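Long-range contact in KLLA0E08119p (Kluyveromyces lactis, PDB 3VA7), which is the urea carboxylase part of a larger enzyme that probably carboxylates urea with bicarbonate and ATP through biotin, the first step of the allophanate route: residues K297-V302 against E339-I344. Residues are numbered along the deposited sequence; the frame is centred on the assembly and turned at random.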
loop_
_atom_site.group_PDB
_atom_site.type_symbol
_atom_site.label_atom_id
_atom_site.label_comp_id
_atom_site.label_asym_id
_atom_site.label_seq_id
_atom_site.Cartn_x
_atom_site.Cartn_y
_atom_site.Cartn_z
ATOM N N LYS A 297 -13.433 -46.921 -6.507
ATOM C CA LYS A 297 -12.542 -46.351 -7.504
ATOM C C LYS A 297 -11.896 -44.987 -7.125
ATOM O O LYS A 297 -12.620 -43.984 -6.792
ATOM C CB LYS A 297 -13.256 -46.219 -8.834
ATOM C CG LYS A 297 -12.286 -46.337 -9.924
ATOM C CD LYS A 297 -12.917 -46.215 -11.263
ATOM C CE LYS A 297 -12.119 -47.148 -12.217
ATOM N NZ LYS A 297 -12.616 -47.108 -13.630
ATOM N N CYS A 298 -10.548 -44.978 -7.269
ATOM C CA CYS A 298 -9.643 -43.866 -6.981
ATOM C C CYS A 298 -9.430 -43.693 -5.490
ATOM O O CYS A 298 -9.212 -44.685 -4.799
ATOM C CB CYS A 298 -10.068 -42.530 -7.655
ATOM S SG CYS A 298 -10.142 -42.567 -9.478
ATOM N N ALA A 299 -9.493 -42.465 -4.977
ATOM C CA ALA A 299 -9.030 -42.222 -3.603
ATOM C C ALA A 299 -10.185 -41.981 -2.656
ATOM O O ALA A 299 -11.093 -41.202 -2.930
ATOM C CB ALA A 299 -8.000 -41.014 -3.528
ATOM N N GLY A 300 -10.132 -42.619 -1.509
ATOM C CA GLY A 300 -11.110 -42.323 -0.511
ATOM C C GLY A 300 -10.489 -42.456 0.857
ATOM O O GLY A 300 -9.450 -43.125 1.008
ATOM N N THR A 301 -11.154 -41.852 1.846
ATOM C CA THR A 301 -10.705 -41.915 3.221
ATOM C C THR A 301 -11.748 -42.462 4.161
ATOM O O THR A 301 -12.933 -42.050 4.161
ATOM C CB THR A 301 -10.275 -40.516 3.743
ATOM O OG1 THR A 301 -9.255 -39.977 2.870
ATOM C CG2 THR A 301 -9.774 -40.594 5.213
ATOM N N VAL A 302 -11.281 -43.382 4.992
ATOM C CA VAL A 302 -12.122 -43.952 5.978
ATOM C C VAL A 302 -11.729 -43.315 7.279
ATOM O O VAL A 302 -10.638 -43.560 7.773
ATOM C CB VAL A 302 -11.932 -45.468 6.056
ATOM C CG1 VAL A 302 -12.997 -46.056 6.969
ATOM C CG2 VAL A 302 -12.008 -46.113 4.647
ATOM N N GLU A 339 -1.387 -38.680 -9.119
ATOM C CA GLU A 339 -0.898 -39.474 -10.272
ATOM C C GLU A 339 -1.649 -40.815 -10.285
ATOM O O GLU A 339 -2.225 -41.197 -11.307
ATOM C CB GLU A 339 0.603 -39.757 -10.177
ATOM C CG GLU A 339 1.113 -40.641 -11.340
ATOM C CD GLU A 339 2.603 -40.965 -11.279
ATOM O OE1 GLU A 339 3.064 -41.804 -12.091
ATOM O OE2 GLU A 339 3.300 -40.415 -10.413
ATOM N N TRP A 340 -1.624 -41.502 -9.132
ATOM C CA TRP A 340 -2.382 -42.709 -8.908
ATOM C C TRP A 340 -3.845 -42.567 -9.308
ATOM O O TRP A 340 -4.334 -43.339 -10.101
ATOM C CB TRP A 340 -2.259 -43.116 -7.465
ATOM C CG TRP A 340 -1.086 -43.953 -7.203
ATOM C CD1 TRP A 340 0.242 -43.668 -7.502
ATOM C CD2 TRP A 340 -1.092 -45.257 -6.606
ATOM N NE1 TRP A 340 1.056 -44.735 -7.133
ATOM C CE2 TRP A 340 0.270 -45.709 -6.564
ATOM C CE3 TRP A 340 -2.109 -46.096 -6.102
ATOM C CZ2 TRP A 340 0.623 -46.957 -6.024
ATOM C CZ3 TRP A 340 -1.768 -47.309 -5.551
ATOM C CH2 TRP A 340 -0.418 -47.742 -5.524
ATOM N N MET A 341 -4.537 -41.579 -8.787
ATOM C CA MET A 341 -5.910 -41.361 -9.171
ATOM C C MET A 341 -6.018 -41.334 -10.702
ATOM O O MET A 341 -6.860 -42.022 -11.297
ATOM C CB MET A 341 -6.425 -40.042 -8.604
ATOM C CG MET A 341 -6.591 -39.992 -7.054
ATOM S SD MET A 341 -7.192 -38.387 -6.474
ATOM C CE MET A 341 -8.724 -38.135 -7.339
ATOM N N LEU A 342 -5.166 -40.567 -11.356
ATOM C CA LEU A 342 -5.311 -40.430 -12.784
ATOM C C LEU A 342 -5.160 -41.803 -13.469
ATOM O O LEU A 342 -5.946 -42.151 -14.360
ATOM C CB LEU A 342 -4.312 -39.403 -13.337
ATOM C CG LEU A 342 -4.638 -37.950 -12.975
ATOM C CD1 LEU A 342 -3.417 -36.997 -13.178
ATOM C CD2 LEU A 342 -5.836 -37.440 -13.729
ATOM N N ARG A 343 -4.165 -42.569 -13.035
ATOM C CA ARG A 343 -3.819 -43.782 -13.696
ATOM C C ARG A 343 -4.935 -44.779 -13.463
ATOM O O ARG A 343 -5.314 -45.505 -14.403
ATOM C CB ARG A 343 -2.503 -44.342 -13.183
ATOM C CG ARG A 343 -1.220 -43.580 -13.602
ATOM C CD ARG A 343 0.021 -44.449 -13.302
ATOM N NE ARG A 343 -0.291 -45.858 -13.614
ATOM C CZ ARG A 343 0.497 -46.928 -13.399
ATOM N NH1 ARG A 343 1.724 -46.808 -12.857
ATOM N NH2 ARG A 343 0.033 -48.144 -13.725
ATOM N N ILE A 344 -5.492 -44.784 -12.244
ATOM C CA ILE A 344 -6.561 -45.703 -11.919
ATOM C C ILE A 344 -7.803 -45.382 -12.726
ATOM O O ILE A 344 -8.482 -46.290 -13.190
ATOM C CB ILE A 344 -6.941 -45.679 -10.411
ATOM C CG1 ILE A 344 -5.843 -46.337 -9.583
ATOM C CG2 ILE A 344 -8.340 -46.330 -10.180
ATOM C CD1 ILE A 344 -5.968 -46.046 -8.130
#
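Met341 and Ile344, one helical turn apart, are helped to meet Ala299, Cys298 and Lys297 by two torsions on the helix: Met341 sets CG opposite its own carbonyl carbon (chi1 -68°), while Ile344 swings its CG2 branch opposite its backbone N. The methionine CG thereby comes to 3.9 Å from Ala299 CB, with SD almost as near the same methyl before the chain bends at its last torsion. On the neighbouring turn, Ile344 CG2 lies 3.9 Å from Cys298 N and also rests alongside Lys297, whose CG is 4.0 Å from that methyl. The lysine and isoleucine side chains run past one another in opposite directions, bringing Lys297 CE to 3.9 Å from Ile344 O. Cys298 faces both helical residues, its SG 4.2 Å from Ile344 CG2 and 3.8 Å from Met341 O. The backbone bends sharply at this cysteine (phi 76°), next to strand 299-307, and the nearest CA atoms across the contact, those of Cys298 and Met341, are 5.0 Å apart. This is a helix laid against the end region of a strand in the ATP-grasp part of the biotin carboxylase domain. Met242 of the adjoining strand 235-244 touches both Ala299 and Ile344, and Leu342 touches helix 40-53. Apolar side-chain atoms do most of the touching, partly against backbone N and O, which implies cohesion by van der Waals contact; polar bonds go elsewhere, Lys297 NZ to Asn347 OD1 and Ala299 N to a glycerol, probably from the crystallisation liquor, beside Met341.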